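Local coordinates for protein dermonecrotic toxin (Pasteurella multocida, PDB 2EBF) that acts as a potent mitogen and induces bone resorption, as a toxin associated with severe atrophic rhinitis in pigs, its C-terminal region carrying a thiol protease-like catalytic triad, at residues Y267-P276 with P289-Q297; L36-F44 with L569-T577. One frame throughout, in Å; residues are numbered along the deposited sequence.

Contact 1: Y267-P276 with P289-Q297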
ATOM      1  N   TYR A 267     -17.686   4.257  12.087  1.00 34.42           N
ATOM      2  CA  TYR A 267     -18.703   3.300  11.675  1.00 34.37           C
ATOM      3  C   TYR A 267     -18.467   1.921  12.289  1.00 34.10           C
ATOM      4  O   TYR A 267     -19.375   1.328  12.873  1.00 33.97           O
ATOM      5  CB  TYR A 267     -18.712   3.195  10.146  1.00 34.79           C
ATOM      6  CG  TYR A 267     -19.642   2.142   9.594  1.00 35.32           C
ATOM      7  CD1 TYR A 267     -19.194   1.214   8.660  1.00 36.18           C
ATOM      8  CD2 TYR A 267     -20.971   2.079  10.001  1.00 35.69           C
ATOM      9  CE1 TYR A 267     -20.052   0.248   8.143  1.00 37.42           C
ATOM     10  CE2 TYR A 267     -21.833   1.121   9.498  1.00 36.79           C
ATOM     11  CZ  TYR A 267     -21.376   0.210   8.576  1.00 37.00           C
ATOM     12  OH  TYR A 267     -22.243  -0.741   8.085  1.00 37.92           O
ATOM     13  N   GLU A 268     -17.238   1.427  12.160  1.00 33.42           N
ATOM     14  CA  GLU A 268     -16.886   0.078  12.604  1.00 33.38           C
ATOM     15  C   GLU A 268     -16.880  -0.060  14.118  1.00 33.51           C
ATOM     16  O   GLU A 268     -17.256  -1.108  14.652  1.00 33.43           O
ATOM     17  CB  GLU A 268     -15.529  -0.339  12.033  1.00 33.09           C
ATOM     18  CG  GLU A 268     -15.521  -0.519  10.518  1.00 32.77           C
ATOM     19  CD  GLU A 268     -15.041   0.715   9.770  1.00 33.53           C
ATOM     20  OE1 GLU A 268     -14.903   1.796  10.392  1.00 31.92           O
ATOM     21  OE2 GLU A 268     -14.793   0.596   8.548  1.00 33.27           O
ATOM     22  N   GLU A 269     -16.448   0.992  14.805  1.00 33.85           N
ATOM     23  CA  GLU A 269     -16.497   1.016  16.258  1.00 34.25           C
ATOM     24  C   GLU A 269     -17.936   0.850  16.747  1.00 34.59           C
ATOM     25  O   GLU A 269     -18.218   0.038  17.635  1.00 34.40           O
ATOM     26  CB  GLU A 269     -15.913   2.317  16.798  1.00 34.24           C
ATOM     27  CG  GLU A 269     -16.122   2.481  18.299  1.00 34.78           C
ATOM     28  CD  GLU A 269     -15.642   3.804  18.827  1.00 35.82           C
ATOM     29  OE1 GLU A 269     -15.948   4.116  19.993  1.00 37.30           O
ATOM     30  OE2 GLU A 269     -14.959   4.539  18.090  1.00 36.52           O
ATOM     31  N   MET A 270     -18.844   1.620  16.156  1.00 34.75           N
ATOM     32  CA  MET A 270     -20.251   1.546  16.517  1.00 35.38           C
ATOM     33  C   MET A 270     -20.858   0.190  16.183  1.00 35.43           C
ATOM     34  O   MET A 270     -21.582  -0.381  17.000  1.00 35.63           O
ATOM     35  CB  MET A 270     -21.036   2.660  15.834  1.00 35.24           C
ATOM     36  CG  MET A 270     -20.643   4.030  16.307  1.00 34.78           C
ATOM     37  SD  MET A 270     -21.840   5.239  15.738  1.00 37.03           S
ATOM     38  CE  MET A 270     -21.224   6.706  16.549  1.00 35.80           C
ATOM     39  N   PHE A 271     -20.547  -0.330  15.000  1.00 35.15           N
ATOM     40  CA  PHE A 271     -21.097  -1.605  14.544  1.00 35.68           C
ATOM     41  C   PHE A 271     -20.772  -2.771  15.478  1.00 35.86           C
ATOM     42  O   PHE A 271     -21.620  -3.636  15.713  1.00 36.09           O
ATOM     43  CB  PHE A 271     -20.616  -1.932  13.132  1.00 35.76           C
ATOM     44  CG  PHE A 271     -21.163  -3.221  12.586  1.00 36.36           C
ATOM     45  CD1 PHE A 271     -22.335  -3.229  11.832  1.00 37.71           C
ATOM     46  CD2 PHE A 271     -20.514  -4.427  12.827  1.00 37.31           C
ATOM     47  CE1 PHE A 271     -22.847  -4.419  11.322  1.00 38.37           C
ATOM     48  CE2 PHE A 271     -21.018  -5.627  12.322  1.00 38.87           C
ATOM     49  CZ  PHE A 271     -22.190  -5.618  11.566  1.00 38.24           C
ATOM     50  N   TYR A 272     -19.548  -2.794  15.998  1.00 35.85           N
ATOM     51  CA  TYR A 272     -19.097  -3.906  16.844  1.00 35.91           C
ATOM     52  C   TYR A 272     -19.385  -3.713  18.333  1.00 36.40           C
ATOM     53  O   TYR A 272     -19.245  -4.652  19.116  1.00 36.67           O
ATOM     54  CB  TYR A 272     -17.614  -4.221  16.586  1.00 35.13           C
ATOM     55  CG  TYR A 272     -17.408  -5.005  15.308  1.00 34.96           C
ATOM     56  CD1 TYR A 272     -16.790  -4.429  14.189  1.00 33.32           C
ATOM     57  CD2 TYR A 272     -17.869  -6.317  15.204  1.00 34.64           C
ATOM     58  CE1 TYR A 272     -16.623  -5.163  13.008  1.00 33.29           C
ATOM     59  CE2 TYR A 272     -17.712  -7.049  14.032  1.00 34.89           C
ATOM     60  CZ  TYR A 272     -17.090  -6.469  12.941  1.00 34.06           C
ATOM     61  OH  TYR A 272     -16.943  -7.221  11.800  1.00 34.26           O
ATOM     62  N   SER A 273     -19.805  -2.512  18.715  1.00 37.05           N
ATOM     63  CA  SER A 273     -20.169  -2.229  20.100  1.00 37.92           C
ATOM     64  C   SER A 273     -21.673  -1.980  20.301  1.00 38.39           C
ATOM     65  O   SER A 273     -22.131  -1.854  21.438  1.00 38.42           O
ATOM     66  CB  SER A 273     -19.341  -1.058  20.662  1.00 37.64           C
ATOM     67  OG  SER A 273     -19.568   0.139  19.930  1.00 39.04           O
ATOM     68  N   ILE A 274     -22.435  -1.922  19.207  1.00 38.77           N
ATOM     69  CA  ILE A 274     -23.872  -1.632  19.283  1.00 39.62           C
ATOM     70  C   ILE A 274     -24.718  -2.655  18.508  1.00 40.26           C
ATOM     71  O   ILE A 274     -24.645  -2.733  17.278  1.00 40.07           O
ATOM     72  CB  ILE A 274     -24.193  -0.178  18.827  1.00 39.46           C
ATOM     73  CG1 ILE A 274     -23.492   0.841  19.735  1.00 39.35           C
ATOM     74  CG2 ILE A 274     -25.695   0.069  18.813  1.00 39.48           C
ATOM     75  CD1 ILE A 274     -23.390   2.246  19.150  1.00 39.58           C
ATOM     76  N   SER A 275     -25.512  -3.436  19.248  1.00 40.87           N
ATOM     77  CA  SER A 275     -26.407  -4.451  18.674  1.00 41.57           C
ATOM     78  C   SER A 275     -27.386  -4.949  19.746  1.00 42.37           C
ATOM     79  O   SER A 275     -27.257  -4.564  20.909  1.00 42.23           O
ATOM     80  CB  SER A 275     -25.603  -5.627  18.111  1.00 41.57           C
ATOM     81  OG  SER A 275     -25.261  -6.533  19.141  1.00 41.36           O
ATOM     82  N   PRO A 276     -28.365  -5.805  19.369  1.00 43.23           N
ATOM     83  CA  PRO A 276     -29.235  -6.410  20.391  1.00 44.05           C
ATOM     84  C   PRO A 276     -28.473  -7.149  21.499  1.00 44.52           C
ATOM     85  O   PRO A 276     -28.968  -7.227  22.626  1.00 44.76           O
ATOM     86  CB  PRO A 276     -30.107  -7.393  19.590  1.00 44.13           C
ATOM     87  CG  PRO A 276     -29.429  -7.543  18.251  1.00 43.95           C
ATOM     88  CD  PRO A 276     -28.757  -6.231  18.011  1.00 43.55           C
ATOM     89  N   PRO A 289     -28.320   3.487  22.418  1.00 43.77           N
ATOM     90  CA  PRO A 289     -27.300   3.572  21.371  1.00 43.10           C
ATOM     91  C   PRO A 289     -27.740   2.820  20.129  1.00 42.66           C
ATOM     92  O   PRO A 289     -27.466   3.266  19.015  1.00 42.73           O
ATOM     93  CB  PRO A 289     -26.083   2.882  22.003  1.00 43.12           C
ATOM     94  CG  PRO A 289     -26.360   2.847  23.471  1.00 43.46           C
ATOM     95  CD  PRO A 289     -27.838   2.710  23.577  1.00 43.66           C
ATOM     96  N   PHE A 290     -28.426   1.697  20.330  1.00 42.25           N
ATOM     97  CA  PHE A 290     -28.925   0.871  19.236  1.00 42.33           C
ATOM     98  C   PHE A 290     -29.982   1.618  18.419  1.00 42.14           C
ATOM     99  O   PHE A 290     -29.965   1.574  17.187  1.00 42.05           O
ATOM    100  CB  PHE A 290     -29.450  -0.473  19.764  1.00 42.46           C
ATOM    101  CG  PHE A 290     -29.953  -1.405  18.694  1.00 43.13           C
ATOM    102  CD1 PHE A 290     -31.313  -1.687  18.586  1.00 44.64           C
ATOM    103  CD2 PHE A 290     -29.076  -2.000  17.795  1.00 44.25           C
ATOM    104  CE1 PHE A 290     -31.790  -2.549  17.591  1.00 45.00           C
ATOM    105  CE2 PHE A 290     -29.541  -2.861  16.797  1.00 44.70           C
ATOM    106  CZ  PHE A 290     -30.901  -3.137  16.696  1.00 44.04           C
ATOM    107  N   THR A 291     -30.881   2.313  19.115  1.00 41.83           N
ATOM    108  CA  THR A 291     -31.883   3.164  18.475  1.00 41.57           C
ATOM    109  C   THR A 291     -31.198   4.238  17.632  1.00 41.37           C
ATOM    110  O   THR A 291     -31.530   4.422  16.458  1.00 41.46           O
ATOM    111  CB  THR A 291     -32.818   3.818  19.523  1.00 41.55           C
ATOM    112  OG1 THR A 291     -33.400   2.799  20.351  1.00 40.95           O
ATOM    113  CG2 THR A 291     -33.934   4.622  18.844  1.00 41.79           C
ATOM    114  N   PHE A 292     -30.234   4.926  18.244  1.00 41.13           N
ATOM    115  CA  PHE A 292     -29.444   5.962  17.584  1.00 41.13           C
ATOM    116  C   PHE A 292     -28.765   5.448  16.310  1.00 40.84           C
ATOM    117  O   PHE A 292     -28.843   6.086  15.257  1.00 40.94           O
ATOM    118  CB  PHE A 292     -28.411   6.528  18.565  1.00 41.23           C
ATOM    119  CG  PHE A 292     -27.411   7.457  17.936  1.00 41.97           C
ATOM    120  CD1 PHE A 292     -27.695   8.814  17.791  1.00 42.34           C
ATOM    121  CD2 PHE A 292     -26.176   6.974  17.490  1.00 42.14           C
ATOM    122  CE1 PHE A 292     -26.770   9.681  17.206  1.00 42.73           C
ATOM    123  CE2 PHE A 292     -25.242   7.831  16.907  1.00 42.07           C
ATOM    124  CZ  PHE A 292     -25.538   9.187  16.764  1.00 42.61           C
ATOM    125  N   PHE A 293     -28.121   4.289  16.413  1.00 40.70           N
ATOM    126  CA  PHE A 293     -27.381   3.700  15.300  1.00 40.27           C
ATOM    127  C   PHE A 293     -28.321   3.124  14.245  1.00 40.45           C
ATOM    128  O   PHE A 293     -28.049   3.223  13.045  1.00 40.12           O
ATOM    129  CB  PHE A 293     -26.411   2.625  15.823  1.00 40.16           C
ATOM    130  CG  PHE A 293     -25.419   2.130  14.795  1.00 39.59           C
ATOM    131  CD1 PHE A 293     -25.355   0.776  14.473  1.00 39.10           C
ATOM    132  CD2 PHE A 293     -24.545   3.011  14.157  1.00 39.07           C
ATOM    133  CE1 PHE A 293     -24.436   0.304  13.533  1.00 39.25           C
ATOM    134  CE2 PHE A 293     -23.620   2.545  13.206  1.00 38.34           C
ATOM    135  CZ  PHE A 293     -23.572   1.195  12.896  1.00 38.38           C
ATOM    136  N   SER A 294     -29.431   2.539  14.695  1.00 40.51           N
ATOM    137  CA  SER A 294     -30.445   1.978  13.795  1.00 40.88           C
ATOM    138  C   SER A 294     -31.035   3.018  12.841  1.00 41.13           C
ATOM    139  O   SER A 294     -31.285   2.719  11.670  1.00 41.08           O
ATOM    140  CB  SER A 294     -31.575   1.322  14.596  1.00 40.83           C
ATOM    141  OG  SER A 294     -31.099   0.176  15.274  1.00 40.99           O
ATOM    142  N   MET A 295     -31.260   4.231  13.342  1.00 41.53           N
ATOM    143  CA  MET A 295     -31.798   5.287  12.490  1.00 42.28           C
ATOM    144  C   MET A 295     -30.744   5.976  11.641  1.00 41.45           C
ATOM    145  O   MET A 295     -31.062   6.457  10.558  1.00 41.84           O
ATOM    146  CB  MET A 295     -32.667   6.296  13.250  1.00 42.39           C
ATOM    147  CG  MET A 295     -32.050   7.018  14.426  1.00 42.99           C
ATOM    148  SD  MET A 295     -33.429   7.745  15.346  1.00 44.82           S
ATOM    149  CE  MET A 295     -32.600   8.448  16.762  1.00 43.17           C
ATOM    150  N   LEU A 296     -29.501   6.021  12.119  1.00 40.92           N
ATOM    151  CA  LEU A 296     -28.381   6.416  11.255  1.00 40.19           C
ATOM    152  C   LEU A 296     -28.354   5.546  10.010  1.00 39.84           C
ATOM    153  O   LEU A 296     -28.236   6.050   8.891  1.00 39.36           O
ATOM    154  CB  LEU A 296     -27.040   6.293  11.974  1.00 40.26           C
ATOM    155  CG  LEU A 296     -26.521   7.416  12.869  1.00 40.36           C
ATOM    156  CD1 LEU A 296     -25.121   7.050  13.324  1.00 40.54           C
ATOM    157  CD2 LEU A 296     -26.504   8.754  12.148  1.00 40.90           C
ATOM    158  N   GLN A 297     -28.477   4.236  10.219  1.00 39.25           N
ATOM    159  CA  GLN A 297     -28.454   3.272   9.128  1.00 39.16           C
ATOM    160  C   GLN A 297     -29.693   3.380   8.242  1.00 38.89           C
ATOM    161  O   GLN A 297     -29.625   3.100   7.047  1.00 38.58           O
ATOM    162  CB  GLN A 297     -28.277   1.851   9.665  1.00 39.09           C
ATOM    163  CG  GLN A 297     -26.902   1.604  10.284  1.00 39.12           C
ATOM    164  CD  GLN A 297     -26.726   0.193  10.805  1.00 39.89           C
ATOM    165  OE1 GLN A 297     -25.960  -0.596  10.245  1.00 41.73           O
ATOM    166  NE2 GLN A 297     -27.438  -0.137  11.879  1.00 39.99           N
TER
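Met270 lies across the Phe293 ring in a CH-pi contact: its CB stands over one face, 4.1 Å from the ring centroid and 28° off the normal. The sulfur follows obliquely, Met270 SD 3.8 Å from Phe293 CD2, a Met-aromatic contact, and the extended chain carries CE on to the edge of the Phe292 ring. On the other face of the Phe293 ring, toward its rim, sits CG of Gln297, one helical turn on in the same helix. Tyr267 meets the ring at its edge, crossing at about a right angle, with CE2 3.8 Å from Phe293 CZ. The packing is that of two helices within the C2 region of the toxin; the axes of the segments 267-273 and 289-297 run at 129° and approach to 10.8 Å. Beyond the first helix, Ile274 and Pro276 carry the contact, against Pro289 and Phe290. Ile274 CG2, anti to the backbone N with CG1 beside it (chi1 -61°), lies 3.4 Å from Phe290 CA, while Ile274 CD1 rests 4.0 Å from Pro289 CB. Farther out, Pro276 CD touches Phe290 CE2 at 3.7 Å. No hydrogen bond crosses between the segments. Inside helix 288-300, Ser294 OG donates to Phe290 O at 2.6 Å from above the carbonyl plane, and Ser294 N reaches the same oxygen from the opposite face.

Contact 2: L36-F44 with L569-T577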
ATOM      1  N   LEU A  36      19.523  14.709 -11.141  1.00 55.68           N
ATOM      2  CA  LEU A  36      18.310  15.470 -11.584  1.00 55.09           C
ATOM      3  C   LEU A  36      17.050  14.926 -10.913  1.00 54.67           C
ATOM      4  O   LEU A  36      16.442  13.964 -11.392  1.00 54.67           O
ATOM      5  CB  LEU A  36      18.148  15.431 -13.113  1.00 55.17           C
ATOM      6  CG  LEU A  36      19.054  16.193 -14.087  1.00 55.41           C
ATOM      7  CD1 LEU A  36      20.532  15.846 -13.918  1.00 56.03           C
ATOM      8  CD2 LEU A  36      18.610  15.921 -15.531  1.00 54.78           C
ATOM      9  N   GLY A  37      16.677  15.540  -9.793  1.00 54.09           N
ATOM     10  CA  GLY A  37      15.396  15.254  -9.144  1.00 52.78           C
ATOM     11  C   GLY A  37      14.353  16.209  -9.696  1.00 51.73           C
ATOM     12  O   GLY A  37      13.963  17.172  -9.023  1.00 52.06           O
ATOM     13  N   GLY A  38      13.913  15.931 -10.927  1.00 50.22           N
ATOM     14  CA  GLY A  38      13.005  16.800 -11.687  1.00 47.68           C
ATOM     15  C   GLY A  38      13.488  17.080 -13.106  1.00 45.74           C
ATOM     16  O   GLY A  38      13.523  18.234 -13.537  1.00 46.35           O
ATOM     17  N   SER A  39      13.834  16.030 -13.848  1.00 43.34           N
ATOM     18  CA  SER A  39      14.507  16.198 -15.145  1.00 40.63           C
ATOM     19  C   SER A  39      13.603  16.685 -16.282  1.00 39.18           C
ATOM     20  O   SER A  39      12.498  16.174 -16.454  1.00 37.97           O
ATOM     21  CB  SER A  39      15.185  14.891 -15.564  1.00 40.56           C
ATOM     22  OG  SER A  39      15.798  15.026 -16.835  1.00 38.38           O
ATOM     23  N   PRO A  40      14.095  17.651 -17.085  1.00 37.71           N
ATOM     24  CA  PRO A  40      13.400  18.097 -18.290  1.00 36.65           C
ATOM     25  C   PRO A  40      13.308  16.997 -19.351  1.00 35.65           C
ATOM     26  O   PRO A  40      12.551  17.126 -20.314  1.00 35.18           O
ATOM     27  CB  PRO A  40      14.284  19.242 -18.801  1.00 36.80           C
ATOM     28  CG  PRO A  40      15.630  18.948 -18.261  1.00 37.52           C
ATOM     29  CD  PRO A  40      15.364  18.378 -16.894  1.00 37.99           C
ATOM     30  N   TYR A  41      14.076  15.922 -19.170  1.00 34.35           N
ATOM     31  CA  TYR A  41      14.068  14.816 -20.135  1.00 33.11           C
ATOM     32  C   TYR A  41      13.144  13.672 -19.740  1.00 31.93           C
ATOM     33  O   TYR A  41      12.951  12.742 -20.522  1.00 31.58           O
ATOM     34  CB  TYR A  41      15.479  14.266 -20.347  1.00 33.39           C
ATOM     35  CG  TYR A  41      16.441  15.243 -20.974  1.00 33.92           C
ATOM     36  CD1 TYR A  41      17.489  15.774 -20.231  1.00 34.60           C
ATOM     37  CD2 TYR A  41      16.302  15.638 -22.308  1.00 33.23           C
ATOM     38  CE1 TYR A  41      18.374  16.667 -20.789  1.00 34.97           C
ATOM     39  CE2 TYR A  41      17.192  16.542 -22.880  1.00 33.29           C
ATOM     40  CZ  TYR A  41      18.224  17.044 -22.109  1.00 35.27           C
ATOM     41  OH  TYR A  41      19.117  17.933 -22.640  1.00 35.97           O
ATOM     42  N   SER A  42      12.596  13.722 -18.531  1.00 31.21           N
ATOM     43  CA  SER A  42      11.692  12.673 -18.070  1.00 30.65           C
ATOM     44  C   SER A  42      10.329  12.788 -18.749  1.00 30.41           C
ATOM     45  O   SER A  42       9.800  13.894 -18.857  1.00 30.04           O
ATOM     46  CB  SER A  42      11.501  12.761 -16.560  1.00 30.36           C
ATOM     47  OG  SER A  42      10.630  11.727 -16.140  1.00 30.47           O
ATOM     48  N   PRO A  43       9.752  11.650 -19.208  1.00 30.76           N
ATOM     49  CA  PRO A  43       8.379  11.704 -19.703  1.00 30.71           C
ATOM     50  C   PRO A  43       7.374  12.089 -18.614  1.00 30.94           C
ATOM     51  O   PRO A  43       6.264  12.522 -18.936  1.00 31.53           O
ATOM     52  CB  PRO A  43       8.106  10.257 -20.169  1.00 30.87           C
ATOM     53  CG  PRO A  43       9.094   9.421 -19.405  1.00 30.61           C
ATOM     54  CD  PRO A  43      10.314  10.285 -19.289  1.00 30.06           C
ATOM     55  N   PHE A  44       7.762  11.947 -17.347  1.00 30.67           N
ATOM     56  CA  PHE A  44       6.838  12.144 -16.220  1.00 30.59           C
ATOM     57  C   PHE A  44       7.014  13.479 -15.522  1.00 30.88           C
ATOM     58  O   PHE A  44       6.769  13.599 -14.324  1.00 31.57           O
ATOM     59  CB  PHE A  44       6.963  10.988 -15.214  1.00 29.69           C
ATOM     60  CG  PHE A  44       6.720   9.633 -15.832  1.00 28.62           C
ATOM     61  CD1 PHE A  44       7.505   8.535 -15.483  1.00 28.79           C
ATOM     62  CD2 PHE A  44       5.730   9.471 -16.785  1.00 28.38           C
ATOM     63  CE1 PHE A  44       7.287   7.279 -16.068  1.00 28.10           C
ATOM     64  CE2 PHE A  44       5.510   8.217 -17.402  1.00 28.24           C
ATOM     65  CZ  PHE A  44       6.290   7.119 -17.026  1.00 28.06           C
ATOM     66  N   LEU A 569      18.209   3.184 -15.624  1.00 32.90           N
ATOM     67  CA  LEU A 569      19.093   3.672 -14.584  1.00 33.40           C
ATOM     68  C   LEU A 569      18.480   4.872 -13.897  1.00 33.00           C
ATOM     69  O   LEU A 569      18.572   5.003 -12.686  1.00 33.71           O
ATOM     70  CB  LEU A 569      20.458   4.051 -15.159  1.00 33.57           C
ATOM     71  CG  LEU A 569      21.488   2.954 -15.372  1.00 36.15           C
ATOM     72  CD1 LEU A 569      22.851   3.615 -15.516  1.00 36.86           C
ATOM     73  CD2 LEU A 569      21.501   1.966 -14.195  1.00 39.93           C
ATOM     74  N   GLY A 570      17.854   5.736 -14.691  1.00 32.37           N
ATOM     75  CA  GLY A 570      17.122   6.901 -14.182  1.00 31.61           C
ATOM     76  C   GLY A 570      16.532   7.670 -15.352  1.00 30.52           C
ATOM     77  O   GLY A 570      17.079   7.651 -16.457  1.00 29.65           O
ATOM     78  N   LEU A 571      15.428   8.367 -15.101  1.00 30.38           N
ATOM     79  CA  LEU A 571      14.803   9.223 -16.109  1.00 30.24           C
ATOM     80  C   LEU A 571      15.351  10.626 -15.941  1.00 30.84           C
ATOM     81  O   LEU A 571      14.651  11.544 -15.514  1.00 30.40           O
ATOM     82  CB  LEU A 571      13.272   9.188 -16.000  1.00 29.81           C
ATOM     83  CG  LEU A 571      12.612   7.846 -16.344  1.00 29.76           C
ATOM     84  CD1 LEU A 571      11.080   7.873 -16.152  1.00 28.75           C
ATOM     85  CD2 LEU A 571      12.971   7.462 -17.744  1.00 28.11           C
ATOM     86  N   LYS A 572      16.624  10.769 -16.299  1.00 31.06           N
ATOM     87  CA  LYS A 572      17.333  12.029 -16.208  1.00 31.95           C
ATOM     88  C   LYS A 572      18.567  11.953 -17.090  1.00 32.18           C
ATOM     89  O   LYS A 572      18.858  10.902 -17.669  1.00 31.76           O
ATOM     90  CB  LYS A 572      17.745  12.289 -14.760  1.00 32.16           C
ATOM     91  CG  LYS A 572      18.682  11.235 -14.176  1.00 33.24           C
ATOM     92  CD  LYS A 572      19.250  11.711 -12.853  1.00 35.69           C
ATOM     93  CE  LYS A 572      20.379  10.814 -12.395  1.00 37.42           C
ATOM     94  NZ  LYS A 572      20.869  11.208 -11.056  1.00 40.24           N
ATOM     95  N   GLN A 573      19.268  13.072 -17.217  1.00 32.58           N
ATOM     96  CA  GLN A 573      20.587  13.048 -17.832  1.00 33.26           C
ATOM     97  C   GLN A 573      21.642  12.775 -16.764  1.00 33.50           C
ATOM     98  O   GLN A 573      21.685  13.441 -15.725  1.00 33.25           O
ATOM     99  CB  GLN A 573      20.901  14.350 -18.560  1.00 33.50           C
ATOM    100  CG  GLN A 573      22.229  14.301 -19.323  1.00 34.59           C
ATOM    101  CD  GLN A 573      22.483  15.536 -20.151  1.00 36.77           C
ATOM    102  OE1 GLN A 573      22.988  15.452 -21.272  1.00 38.78           O
ATOM    103  NE2 GLN A 573      22.136  16.693 -19.608  1.00 36.10           N
ATOM    104  N   PHE A 574      22.491  11.793 -17.023  1.00 33.28           N
ATOM    105  CA  PHE A 574      23.575  11.483 -16.108  1.00 33.67           C
ATOM    106  C   PHE A 574      24.788  12.346 -16.411  1.00 34.22           C
ATOM    107  O   PHE A 574      24.985  12.756 -17.553  1.00 34.16           O
ATOM    108  CB  PHE A 574      23.891   9.990 -16.160  1.00 33.23           C
ATOM    109  CG  PHE A 574      22.866   9.136 -15.457  1.00 32.63           C
ATOM    110  CD1 PHE A 574      23.197   8.443 -14.302  1.00 32.52           C
ATOM    111  CD2 PHE A 574      21.561   9.058 -15.924  1.00 31.16           C
ATOM    112  CE1 PHE A 574      22.250   7.661 -13.639  1.00 31.29           C
ATOM    113  CE2 PHE A 574      20.606   8.285 -15.258  1.00 29.47           C
ATOM    114  CZ  PHE A 574      20.950   7.590 -14.118  1.00 30.53           C
ATOM    115  N   LYS A 575      25.557  12.661 -15.369  1.00 35.12           N
ATOM    116  CA  LYS A 575      26.740  13.521 -15.474  1.00 36.40           C
ATOM    117  C   LYS A 575      27.777  13.085 -14.453  1.00 36.47           C
ATOM    118  O   LYS A 575      27.446  12.501 -13.420  1.00 35.99           O
ATOM    119  CB  LYS A 575      26.397  14.989 -15.193  1.00 36.88           C
ATOM    120  CG  LYS A 575      25.235  15.554 -15.992  1.00 40.46           C
ATOM    121  CD  LYS A 575      24.654  16.778 -15.306  1.00 44.53           C
ATOM    122  CE  LYS A 575      23.292  17.132 -15.880  1.00 46.92           C
ATOM    123  NZ  LYS A 575      22.711  18.287 -15.127  1.00 49.06           N
ATOM    124  N   LEU A 576      29.033  13.384 -14.755  1.00 37.23           N
ATOM    125  CA  LEU A 576      30.128  13.203 -13.815  1.00 38.57           C
ATOM    126  C   LEU A 576      29.941  14.156 -12.623  1.00 39.54           C
ATOM    127  O   LEU A 576      29.627  15.331 -12.814  1.00 39.59           O
ATOM    128  CB  LEU A 576      31.449  13.486 -14.527  1.00 38.25           C
ATOM    129  CG  LEU A 576      32.421  12.400 -15.017  1.00 37.95           C
ATOM    130  CD1 LEU A 576      31.929  10.982 -14.886  1.00 35.47           C
ATOM    131  CD2 LEU A 576      32.905  12.695 -16.430  1.00 37.12           C
ATOM    132  N   THR A 577      30.110  13.632 -11.408  1.00 40.92           N
ATOM    133  CA  THR A 577      29.945  14.408 -10.173  1.00 42.25           C
ATOM    134  C   THR A 577      31.200  15.224  -9.928  1.00 42.57           C
ATOM    135  O   THR A 577      31.144  16.447  -9.762  1.00 43.27           O
ATOM    136  CB  THR A 577      29.670  13.488  -8.951  1.00 42.33           C
ATOM    137  OG1 THR A 577      28.280  13.150  -8.910  1.00 44.42           O
ATOM    138  CG2 THR A 577      30.049  14.178  -7.628  1.00 43.82           C
TER
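Leu36, the first modelled residue, lies over the backbone of 572-573 and between two lysines. Leu36 CB packs 3.6 Å from Lys572 CB, and the two leucine methyls divide: Leu36 CD2 faces Gln573 N at 3.4 Å, while Leu36 CD1 lies 3.2 Å from Gln573 O and also meets the end of Lys575, which crosses the leucine at about a right angle. Gln573 N is buried here with no partner. Lys572 has CG between its backbone N and carbonyl carbon (chi1 61°), and its extended chain runs past the start of the other segment, Lys572 CD 3.5 Å from Leu36 N; its CE stands over the centre of the Phe574 ring. Leu571, centre of an inverse gamma turn, directs its side chain to the other end of the contact. There Leu571 CD1 comes 3.7 Å from Phe44 CD1 and 4.0 Å from Pro43 CD, and Leu571 CB meets Ser42 OG. Ser39 and Ser42 both set their CB near Leu571 O, but they spend their hydroxyls on their own loop: each OG, anti to its N, accepts from the backbone two residues on, forming two ST turns, the first inside the type I beta turn 39-42. No hydrogen bond links the segments directly; Tyr41 O instead binds Asn716 ND2. The N-terminal loop before helix 54-60 thus rests on the loop that leaves edge strand 567-568 of the antiparallel C3 sheet, beside strand 717-720, with helix 151-164 packing against Phe44 and Leu571.

Contact 1 is a local, partly buried pairing: only 12 residues lie between its segments, and both belong to the C2 region. Contact 2 is a surface contact between parts of the chain with 524 residues between them, bringing the N-terminal loop to the C3 region. Contact 1 falls within the stretch of sequence that contact 2 spans, yet the two share no element; their centres are about 54 Å apart, on opposite sides of the chain's centre. Neither uses a hydrogen bond between its segments. Contact 1 relies on aromatic rings, methionine and isoleucine, whereas the loops of contact 2 set leucines against lysine chains, ST turns and the backbone of residues 572-573.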